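Local coordinates for kinesin-like protein Nod (Drosophila melanogaster, PDB 3DCB) that binds microtubules, hydrolyses ATP through its kinesin motor domain and is required to segregate non-exchange chromosomes in meiosis, at residues 59-64 with 325-330; 86-91 with 136-141; 96-101 with 237-242; 268-273 with 288-293. All coordinates share one frame; numbering follows the deposited sequence.

Interaction 1 of 4, residues 59-64 with 325-330; sequences DQNEFH and TLRFGT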
# COMPACT_ATOMS: atom_id res chain seq x y z
N ASP A 59 13.53 -14.18 -16.09
CA ASP A 59 13.98 -14.04 -17.48
C ASP A 59 15.49 -13.77 -17.57
O ASP A 59 15.94 -12.97 -18.39
CB ASP A 59 13.20 -12.91 -18.17
CG ASP A 59 13.47 -12.85 -19.67
OD1 ASP A 59 13.12 -13.81 -20.37
OD2 ASP A 59 14.03 -11.82 -20.14
N GLN A 60 16.26 -14.45 -16.72
CA GLN A 60 17.71 -14.30 -16.67
C GLN A 60 18.11 -12.94 -16.08
O GLN A 60 19.28 -12.57 -16.11
CB GLN A 60 18.31 -14.46 -18.07
CG GLN A 60 17.64 -15.52 -18.93
CD GLN A 60 17.59 -16.87 -18.25
OE1 GLN A 60 16.56 -17.56 -18.29
NE2 GLN A 60 18.71 -17.27 -17.63
N ASN A 61 17.14 -12.22 -15.55
CA ASN A 61 17.39 -10.91 -14.94
C ASN A 61 17.27 -11.02 -13.43
O ASN A 61 16.24 -11.46 -12.92
CB ASN A 61 16.38 -9.88 -15.43
CG ASN A 61 16.43 -9.68 -16.92
OD1 ASN A 61 15.61 -8.95 -17.49
ND2 ASN A 61 17.39 -10.33 -17.57
N GLU A 62 18.31 -10.62 -12.71
CA GLU A 62 18.27 -10.68 -11.27
C GLU A 62 18.04 -9.28 -10.71
O GLU A 62 18.87 -8.39 -10.87
CB GLU A 62 19.58 -11.24 -10.71
CG GLU A 62 19.54 -11.47 -9.21
CD GLU A 62 20.81 -12.10 -8.68
OE1 GLU A 62 20.83 -12.49 -7.50
OE2 GLU A 62 21.78 -12.20 -9.46
N PHE A 63 16.90 -9.10 -10.06
CA PHE A 63 16.57 -7.80 -9.47
C PHE A 63 16.92 -7.81 -8.00
O PHE A 63 16.71 -8.80 -7.31
CB PHE A 63 15.09 -7.51 -9.64
CG PHE A 63 14.65 -7.45 -11.07
CD1 PHE A 63 14.50 -6.23 -11.72
CD2 PHE A 63 14.39 -8.62 -11.77
CE1 PHE A 63 14.08 -6.18 -13.04
CE2 PHE A 63 13.98 -8.58 -13.09
CZ PHE A 63 13.82 -7.36 -13.73
N HIS A 64 17.46 -6.69 -7.52
CA HIS A 64 17.83 -6.58 -6.11
C HIS A 64 16.95 -5.58 -5.37
O HIS A 64 16.95 -4.41 -5.68
CB HIS A 64 19.30 -6.18 -5.99
CG HIS A 64 20.25 -7.13 -6.65
ND1 HIS A 64 20.41 -7.18 -8.02
CD2 HIS A 64 21.09 -8.05 -6.14
CE1 HIS A 64 21.32 -8.10 -8.32
NE2 HIS A 64 21.75 -8.64 -7.19
N THR A 325 6.60 -4.59 -14.16
CA THR A 325 6.37 -4.32 -12.76
C THR A 325 7.69 -4.27 -11.99
O THR A 325 7.90 -3.37 -11.18
CB THR A 325 5.46 -5.39 -12.13
OG1 THR A 325 4.12 -5.22 -12.61
CG2 THR A 325 5.49 -5.30 -10.63
N LEU A 326 8.57 -5.22 -12.26
CA LEU A 326 9.85 -5.25 -11.57
C LEU A 326 10.76 -4.09 -11.95
O LEU A 326 11.59 -3.66 -11.16
CB LEU A 326 10.57 -6.57 -11.85
CG LEU A 326 9.92 -7.80 -11.21
CD1 LEU A 326 10.60 -9.07 -11.70
CD2 LEU A 326 10.01 -7.68 -9.70
N ARG A 327 10.62 -3.58 -13.18
CA ARG A 327 11.46 -2.48 -13.62
C ARG A 327 11.04 -1.15 -13.01
O ARG A 327 11.89 -0.29 -12.74
CB ARG A 327 11.47 -2.39 -15.14
CG ARG A 327 12.18 -3.58 -15.82
CD ARG A 327 12.24 -3.41 -17.34
NE ARG A 327 12.30 -4.68 -18.06
CZ ARG A 327 13.38 -5.46 -18.15
NH1 ARG A 327 14.52 -5.10 -17.57
NH2 ARG A 327 13.32 -6.60 -18.85
N PHE A 328 9.74 -0.97 -12.79
CA PHE A 328 9.29 0.27 -12.19
C PHE A 328 9.92 0.38 -10.81
O PHE A 328 10.44 1.42 -10.42
CB PHE A 328 7.78 0.31 -12.05
CG PHE A 328 7.30 1.54 -11.36
CD1 PHE A 328 7.08 2.70 -12.08
CD2 PHE A 328 7.14 1.56 -9.98
CE1 PHE A 328 6.71 3.88 -11.44
CE2 PHE A 328 6.78 2.73 -9.32
CZ PHE A 328 6.56 3.89 -10.05
N GLY A 329 9.86 -0.72 -10.08
CA GLY A 329 10.42 -0.76 -8.74
C GLY A 329 11.87 -0.35 -8.74
O GLY A 329 12.35 0.28 -7.79
N THR A 330 12.57 -0.69 -9.81
CA THR A 330 13.97 -0.35 -9.95
C THR A 330 14.09 1.17 -10.05
O THR A 330 14.95 1.78 -9.42
CB THR A 330 14.56 -0.95 -11.24
OG1 THR A 330 14.40 -2.37 -11.21
CG2 THR A 330 16.04 -0.61 -11.34

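Interaction 2 of 4, residues 86-91 with 136-141; sequences LVDKLL and FERVTA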
# COMPACT_ATOMS: atom_id res chain seq x y z
N LEU A 86 7.45 0.03 10.23
CA LEU A 86 6.78 1.31 10.01
C LEU A 86 5.89 1.73 11.18
O LEU A 86 5.75 2.92 11.46
CB LEU A 86 5.93 1.26 8.74
CG LEU A 86 6.65 1.14 7.40
CD1 LEU A 86 5.64 1.06 6.26
CD2 LEU A 86 7.54 2.36 7.21
N VAL A 87 5.28 0.75 11.83
CA VAL A 87 4.41 1.04 12.96
C VAL A 87 5.19 1.83 14.00
O VAL A 87 4.68 2.80 14.56
CB VAL A 87 3.90 -0.24 13.62
CG1 VAL A 87 3.02 0.10 14.82
CG2 VAL A 87 3.13 -1.08 12.61
N ASP A 88 6.42 1.41 14.25
CA ASP A 88 7.27 2.09 15.21
C ASP A 88 7.47 3.54 14.81
O ASP A 88 7.40 4.44 15.65
CB ASP A 88 8.63 1.39 15.30
CG ASP A 88 8.52 -0.03 15.81
OD1 ASP A 88 8.04 -0.23 16.95
OD2 ASP A 88 8.92 -0.96 15.08
N LYS A 89 7.70 3.76 13.52
CA LYS A 89 7.93 5.10 12.98
C LYS A 89 6.67 5.97 13.05
O LYS A 89 6.74 7.18 13.31
CB LYS A 89 8.44 5.01 11.54
CG LYS A 89 9.89 4.50 11.43
CD LYS A 89 10.88 5.48 12.05
CE LYS A 89 12.19 4.80 12.52
NZ LYS A 89 12.96 4.11 11.46
N LEU A 90 5.52 5.34 12.84
CA LEU A 90 4.25 6.03 12.91
C LEU A 90 4.02 6.53 14.34
O LEU A 90 3.65 7.69 14.54
CB LEU A 90 3.12 5.08 12.52
CG LEU A 90 1.69 5.63 12.62
CD1 LEU A 90 1.48 6.63 11.50
CD2 LEU A 90 0.68 4.48 12.50
N LEU A 91 4.24 5.66 15.32
CA LEU A 91 4.04 6.04 16.72
C LEU A 91 5.03 7.09 17.19
O LEU A 91 4.77 7.80 18.16
CB LEU A 91 4.07 4.80 17.62
CG LEU A 91 3.00 3.77 17.25
CD1 LEU A 91 3.03 2.63 18.25
CD2 LEU A 91 1.63 4.42 17.23
N PHE A 136 -2.93 -0.39 18.15
CA PHE A 136 -3.79 -0.39 19.32
C PHE A 136 -3.12 -1.01 20.54
O PHE A 136 -3.38 -0.61 21.67
CB PHE A 136 -5.08 -1.14 19.01
CG PHE A 136 -6.21 -0.25 18.61
CD1 PHE A 136 -6.85 0.55 19.55
CD2 PHE A 136 -6.63 -0.18 17.28
CE1 PHE A 136 -7.89 1.40 19.19
CE2 PHE A 136 -7.68 0.67 16.91
CZ PHE A 136 -8.31 1.47 17.86
N GLU A 137 -2.24 -1.97 20.32
CA GLU A 137 -1.56 -2.62 21.42
C GLU A 137 -0.52 -1.71 22.04
O GLU A 137 -0.41 -1.61 23.26
CB GLU A 137 -0.91 -3.91 20.94
CG GLU A 137 -0.44 -4.79 22.06
CD GLU A 137 -0.45 -6.25 21.66
OE1 GLU A 137 -1.51 -6.72 21.17
OE2 GLU A 137 0.60 -6.92 21.83
N ARG A 138 0.24 -1.02 21.20
CA ARG A 138 1.27 -0.12 21.70
C ARG A 138 0.67 1.14 22.29
O ARG A 138 1.22 1.71 23.23
CB ARG A 138 2.24 0.24 20.58
CG ARG A 138 3.06 -0.94 20.11
CD ARG A 138 3.94 -0.53 18.97
NE ARG A 138 4.74 -1.63 18.45
CZ ARG A 138 5.56 -1.52 17.41
NH1 ARG A 138 5.67 -0.36 16.77
NH2 ARG A 138 6.25 -2.58 16.99
N VAL A 139 -0.45 1.59 21.75
CA VAL A 139 -1.11 2.78 22.25
C VAL A 139 -1.67 2.45 23.63
O VAL A 139 -1.54 3.24 24.57
CB VAL A 139 -2.24 3.21 21.31
CG1 VAL A 139 -3.07 4.31 21.94
CG2 VAL A 139 -1.63 3.71 20.00
N THR A 140 -2.29 1.29 23.74
CA THR A 140 -2.85 0.84 25.00
C THR A 140 -1.70 0.58 25.97
O THR A 140 -1.87 0.64 27.18
CB THR A 140 -3.65 -0.44 24.80
OG1 THR A 140 -4.79 -0.16 23.98
CG2 THR A 140 -4.10 -1.01 26.13
N ALA A 141 -0.53 0.30 25.41
CA ALA A 141 0.64 0.05 26.22
C ALA A 141 1.03 1.33 26.93
O ALA A 141 1.81 1.31 27.89
CB ALA A 141 1.79 -0.43 25.35

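Interaction 3 of 4, residues 96-101 with 237-242; sequences CTALAY and MNIVDL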
# COMPACT_ATOMS: atom_id res chain seq x y z
N CYS A 96 3.75 7.53 7.24
CA CYS A 96 4.15 6.31 6.53
C CYS A 96 3.16 5.90 5.46
O CYS A 96 1.96 6.06 5.62
CB CYS A 96 4.25 5.11 7.48
SG CYS A 96 5.12 5.39 9.01
N THR A 97 3.67 5.33 4.37
CA THR A 97 2.79 4.87 3.31
C THR A 97 3.23 3.53 2.72
O THR A 97 4.38 3.34 2.38
CB THR A 97 2.71 5.88 2.17
OG1 THR A 97 2.33 7.16 2.68
CG2 THR A 97 1.66 5.43 1.16
N ALA A 98 2.30 2.58 2.64
CA ALA A 98 2.58 1.27 2.07
C ALA A 98 1.69 1.17 0.83
O ALA A 98 0.46 1.26 0.93
CB ALA A 98 2.25 0.16 3.07
N LEU A 99 2.31 1.01 -0.34
CA LEU A 99 1.60 0.95 -1.61
C LEU A 99 1.78 -0.34 -2.39
O LEU A 99 2.90 -0.76 -2.67
CB LEU A 99 2.05 2.12 -2.50
CG LEU A 99 1.34 2.33 -3.84
CD1 LEU A 99 1.30 3.82 -4.12
CD2 LEU A 99 2.05 1.58 -4.98
N ALA A 100 0.67 -0.97 -2.77
CA ALA A 100 0.76 -2.20 -3.53
C ALA A 100 0.33 -1.94 -4.99
O ALA A 100 -0.74 -1.39 -5.24
CB ALA A 100 -0.11 -3.29 -2.90
N TYR A 101 1.19 -2.32 -5.94
CA TYR A 101 0.91 -2.17 -7.35
C TYR A 101 1.31 -3.45 -8.06
O TYR A 101 2.04 -4.26 -7.51
CB TYR A 101 1.69 -0.99 -7.93
CG TYR A 101 3.17 -1.24 -8.09
CD1 TYR A 101 4.01 -1.35 -6.98
CD2 TYR A 101 3.72 -1.43 -9.36
CE1 TYR A 101 5.36 -1.67 -7.12
CE2 TYR A 101 5.07 -1.75 -9.51
CZ TYR A 101 5.88 -1.86 -8.39
OH TYR A 101 7.22 -2.15 -8.56
N MET A 237 -0.72 6.45 8.62
CA MET A 237 -0.22 5.30 7.89
C MET A 237 -1.19 4.97 6.75
O MET A 237 -2.30 4.48 6.98
CB MET A 237 -0.12 4.07 8.78
CG MET A 237 0.44 2.87 8.03
SD MET A 237 0.66 1.42 9.07
CE MET A 237 2.31 1.68 9.69
N ASN A 238 -0.74 5.22 5.53
CA ASN A 238 -1.56 4.99 4.36
C ASN A 238 -1.37 3.60 3.75
O ASN A 238 -0.24 3.20 3.43
CB ASN A 238 -1.26 6.04 3.29
CG ASN A 238 -1.36 7.46 3.81
OD1 ASN A 238 -2.45 7.95 4.15
ND2 ASN A 238 -0.22 8.14 3.86
N ILE A 239 -2.46 2.87 3.61
CA ILE A 239 -2.43 1.56 3.00
C ILE A 239 -3.04 1.80 1.60
O ILE A 239 -4.24 2.09 1.48
CB ILE A 239 -3.25 0.57 3.83
CG1 ILE A 239 -2.71 0.57 5.28
CG2 ILE A 239 -3.12 -0.86 3.26
CD1 ILE A 239 -1.28 0.11 5.39
N VAL A 240 -2.21 1.71 0.57
CA VAL A 240 -2.64 1.95 -0.81
C VAL A 240 -2.76 0.69 -1.64
O VAL A 240 -1.78 -0.03 -1.86
CB VAL A 240 -1.67 2.91 -1.55
CG1 VAL A 240 -2.24 3.27 -2.91
CG2 VAL A 240 -1.47 4.18 -0.72
N ASP A 241 -3.97 0.43 -2.12
CA ASP A 241 -4.27 -0.75 -2.91
C ASP A 241 -4.60 -0.35 -4.35
O ASP A 241 -5.75 -0.07 -4.69
CB ASP A 241 -5.45 -1.46 -2.27
CG ASP A 241 -5.68 -2.86 -2.82
OD1 ASP A 241 -6.75 -3.42 -2.52
OD2 ASP A 241 -4.81 -3.39 -3.53
N LEU A 242 -3.58 -0.33 -5.19
CA LEU A 242 -3.75 -0.01 -6.60
C LEU A 242 -4.35 -1.20 -7.36
O LEU A 242 -3.96 -2.34 -7.15
CB LEU A 242 -2.42 0.39 -7.24
CG LEU A 242 -2.18 1.89 -7.43
CD1 LEU A 242 -2.73 2.67 -6.25
CD2 LEU A 242 -0.71 2.18 -7.64

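Interaction 4 of 4, residues 268-273 with 288-293; sequences LLSINK and RDSVLT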
# COMPACT_ATOMS: atom_id res chain seq x y z
N LEU A 268 1.63 6.09 -10.17
CA LEU A 268 2.96 5.54 -9.98
C LEU A 268 4.02 6.51 -10.46
O LEU A 268 5.00 6.77 -9.76
CB LEU A 268 3.13 4.23 -10.73
CG LEU A 268 3.00 2.94 -9.94
CD1 LEU A 268 3.41 3.18 -8.49
CD2 LEU A 268 1.58 2.44 -10.02
N LEU A 269 3.85 7.01 -11.68
CA LEU A 269 4.82 7.93 -12.24
C LEU A 269 4.96 9.18 -11.40
O LEU A 269 6.05 9.71 -11.23
CB LEU A 269 4.42 8.33 -13.66
CG LEU A 269 4.35 7.17 -14.65
CD1 LEU A 269 3.61 7.63 -15.89
CD2 LEU A 269 5.76 6.68 -14.99
N SER A 270 3.84 9.64 -10.87
CA SER A 270 3.84 10.83 -10.06
C SER A 270 4.59 10.65 -8.76
O SER A 270 5.32 11.55 -8.34
CB SER A 270 2.40 11.28 -9.80
OG SER A 270 1.74 11.53 -11.02
N ILE A 271 4.44 9.50 -8.11
CA ILE A 271 5.16 9.30 -6.86
C ILE A 271 6.66 9.34 -7.09
O ILE A 271 7.39 9.98 -6.33
CB ILE A 271 4.77 7.98 -6.19
CG1 ILE A 271 3.35 8.08 -5.64
CG2 ILE A 271 5.74 7.67 -5.05
CD1 ILE A 271 2.89 6.83 -4.94
N ASN A 272 7.13 8.66 -8.13
CA ASN A 272 8.56 8.66 -8.44
C ASN A 272 9.01 10.08 -8.76
O ASN A 272 10.04 10.54 -8.29
CB ASN A 272 8.88 7.75 -9.62
CG ASN A 272 9.32 6.36 -9.18
OD1 ASN A 272 9.58 6.13 -7.99
ND2 ASN A 272 9.42 5.43 -10.13
N LYS A 273 8.21 10.77 -9.56
CA LYS A 273 8.51 12.13 -9.93
C LYS A 273 8.61 12.99 -8.67
O LYS A 273 9.42 13.91 -8.60
CB LYS A 273 7.42 12.68 -10.84
CG LYS A 273 7.71 14.06 -11.38
CD LYS A 273 6.63 14.51 -12.34
CE LYS A 273 7.01 15.82 -13.00
NZ LYS A 273 5.90 16.36 -13.84
N ARG A 288 0.29 17.85 -7.50
CA ARG A 288 -0.92 18.03 -8.30
C ARG A 288 -0.94 17.23 -9.60
O ARG A 288 -1.96 17.17 -10.28
CB ARG A 288 -1.13 19.51 -8.59
CG ARG A 288 -1.23 20.37 -7.35
CD ARG A 288 -2.52 20.15 -6.59
NE ARG A 288 -3.68 20.61 -7.35
CZ ARG A 288 -3.95 21.89 -7.60
NH1 ARG A 288 -3.14 22.84 -7.15
NH2 ARG A 288 -5.03 22.22 -8.30
N ASP A 289 0.19 16.60 -9.95
CA ASP A 289 0.26 15.81 -11.17
C ASP A 289 -0.72 14.65 -11.20
O ASP A 289 -1.03 14.12 -12.27
CB ASP A 289 1.68 15.30 -11.38
CG ASP A 289 2.61 16.39 -11.82
OD1 ASP A 289 2.41 17.54 -11.38
OD2 ASP A 289 3.55 16.10 -12.60
N SER A 290 -1.22 14.26 -10.03
CA SER A 290 -2.19 13.18 -9.95
C SER A 290 -2.96 13.31 -8.66
O SER A 290 -2.55 14.04 -7.75
CB SER A 290 -1.49 11.81 -9.99
OG SER A 290 -0.92 11.49 -8.73
N VAL A 291 -4.07 12.59 -8.57
CA VAL A 291 -4.88 12.64 -7.37
C VAL A 291 -4.21 11.85 -6.25
O VAL A 291 -4.28 12.23 -5.08
CB VAL A 291 -6.29 12.08 -7.62
CG1 VAL A 291 -7.05 12.99 -8.57
CG2 VAL A 291 -6.20 10.69 -8.21
N LEU A 292 -3.53 10.76 -6.61
CA LEU A 292 -2.85 9.94 -5.62
C LEU A 292 -1.83 10.73 -4.82
O LEU A 292 -1.86 10.72 -3.59
CB LEU A 292 -2.17 8.73 -6.27
CG LEU A 292 -1.42 7.87 -5.24
CD1 LEU A 292 -2.43 7.31 -4.24
CD2 LEU A 292 -0.66 6.75 -5.93
N THR A 293 -0.93 11.42 -5.52
CA THR A 293 0.08 12.23 -4.83
C THR A 293 -0.58 13.45 -4.19
O THR A 293 0.00 14.08 -3.30
CB THR A 293 1.18 12.73 -5.77
OG1 THR A 293 0.60 13.41 -6.89
CG2 THR A 293 2.04 11.57 -6.29

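Interaction 1 of 4, residues 59-64 with 325-330
Phe-63 and Leu-326 make an aromatic-aliphatic contact that joins an outer strand of the small three-stranded sheet to helix 319-334 near the C-terminal end of the motor domain. The leucine comes over one face of the ring: its CB lies 3.8 Å from the ring centroid of Phe-63 and 14° off the normal, a CH-pi contact, while Leu-326 CD1 lies over the same face, nearest Phe-63 CE2 (3.7 Å). With CG anti to its carbonyl carbon (chi1 -60°), Phe-63 directs the ring from strand 61-64 to the helix. At the ring edge, in its plane, Thr-330 OG1 stands 3.9 Å from Phe-63 CD1. That hydroxyl is already engaged, donating to Leu-326 O one turn earlier at 3.1 Å. Farther out, Arg-327 passes the ring edge with its CG and brings NH2 to 3.6 Å from Asn-61 OD1, amide and guanidinium planes 64° apart, a distant polar approach rather than a hydrogen bond. Within the small sheet, Phe-63 is backbone hydrogen-bonded to Leu-56 of strand 55-58, whose Val-58 also touches Leu-326. The contact thus rests on dispersion and ring-face packing, with the polar groups at its margin adding at most a weak electrostatic pull.

Interaction 2 of 4, residues 86-91 with 136-141
Arg-138 reaches from helix 127-140 across to Leu-91, Val-87 and Asp-88 of helix 84-92, and its side chain forms most of the link. The two helical segments run at 42° to each other with axes 11.2 Å apart, a gap spanned by the long arginine. At the root, Arg-138 CB lies 3.4 Å from Leu-91 CD1. Further on, CG passes the same methyl at a looser 4.0 Å, and CD returns to 3.4 Å from Leu-91 CD1; a single methyl, on a leucine that crosses the arginine obliquely, thus touches all three methylenes. All torsions beyond the first are close to anti (chi2 177°, chi3 -179°), which carries the guanidinium straight out to the neighbouring helix. There Val-87 CG1 approaches NH1 obliquely, and Asp-88 brings its carboxylate to the same nitrogen. The two groups form a salt bridge through Asp-88 OD1 and Arg-138 NH1, but the modelled separation is implausibly short and the positions of both atoms are doubtful, so its finer geometry carries little weight. Beside the arginine, Leu-91 CD2 meets Val-139 CG2 at 4.3 Å, a loose apolar touch. Deeper in, Val-87 also packs on Ile-135 of the same partner helix and on Met-237 of strand 234-241, placing the pair of helices against the central sheet. The contact is therefore amphipathic: an aliphatic arm packed against Leu-91, with Val-87 at the guanidinium end, leads to an ion pair at the protein surface, where solvent would probably weaken the attraction between the charges.

Interaction 3 of 4, residues 96-101 with 237-242
Ala-98 and Val-240 lie in the middle of a parallel strand pair at the heart of the motor domain, where strand 96-102 runs beside strand 234-241. Along the backbone the fit is close: Ala-98 N donates to Asn-238 O at 2.7 Å, Val-240 N to Ala-98 O at 2.7 Å, and the alternation continues until Leu-242 N meets Ala-100 O in a more bent bond (147°). The side chains on the Thr-97, Leu-99 and Val-240 face are also tightly fitted. Leu-99 CD1 rests on Val-240 CG1 at 3.8 Å, its CD2 on Leu-242 CD2 at 3.9 Å, and helix 266-277 packs over this group. Thr-97 divides its branches here: CG2, anti to the backbone N (chi1 -54° for OG1), lies 3.9 Å from Val-240 CG2, while OG1 accepts a nearly straight bond from Asn-238 ND2 at 3.0 Å, lying in the plane of that amide. Ser-299 and Thr-225 engage the same amide. A valine here has no hydroxyl, so Asn-238 ND2 would probably lose one acceptor and the buried amide would be held less firmly. No side of the pair faces solvent, yet the other face is the looser one across the strands: Ala-98 CB and Ile-239 CD1 stand 4.2 Å apart, and helices 84-92 and 108-112 cover it. Beyond lie the P-loop, which follows strand 96-102, and Asp-241, hydrogen-bonded to Ser-109 near the bound magnesium ion and opening the DLAG sequence of kinesin switch II. Main-chain bonds thus set the register that holds two nucleotide-site elements side by side.

Interaction 4 of 4, residues 268-273 with 288-293
Lys-273 and Asp-289 form a salt bridge at the exposed edge of a contact between helix 266-277 and the turn leading into helix 291-295. The lysine is extended throughout, CG trans to the main-chain nitrogen (chi1 -175°), and this length brings NZ to Asp-289 OD2 at 2.7 Å, nearly in line with the C-O bond of that oxygen; the two side chains cross at about a right angle. A leucine in place of Asp-289 would probably leave the ammonium of Lys-273 without its counter-charge and free to swing into solvent. Further in, the hydroxyls are satisfied mostly by groups near in sequence. Ser-270 OG is bound to Leu-266 O, one turn back on its own helix, and meets Ser-290 CB across the contact at 3.4 Å. Ser-290 OG in turn donates to Thr-293 OG1 at 3.1 Å, and that hydroxyl is bound to Tyr-287 O, so a chain of bonds braces the turn. With its hydroxyl so engaged, Thr-293 offers its methyl to the other segment: CG2 lies 3.5 Å from Ser-270 CB and 3.8 Å from Ile-271 CG1. Innermost, Ile-271 CD1 touches Leu-292 CD2 at 3.7 Å, where both residues also meet Leu-99 of the central sheet. By its place after switch II, helix 266-277 probably corresponds to the switch II helix, which in kinesins belongs to the microtubule-facing cluster. Inward, the packing passes from serine and threonine carbons to an isoleucine-leucine pair, the buried hydroxyls being bonded locally, and the single charged link sits outermost.

In the fold
From the N terminus, residues 59-64 open interaction 1, whose loop closes only at 325-330 and encloses the other three. Residues 86-91 then open interaction 2 and 96-101 open interaction 3; since 136-141 closes the former before 237-242 closes the latter, these two cross. Interaction 4 follows in series, closing a short loop at 288-293. Interaction 3 is the hub of the fold. Met-237 packs on Leu-86 from the helix layer of interaction 2, Leu-99 meets Ile-271 and Leu-292 of interaction 4 from the opposite layer, and Tyr-101 bonds to Thr-325 O and meets the ring of Phe-328 edge-to-face, reaching the helix that interaction 1 joins to the small sheet.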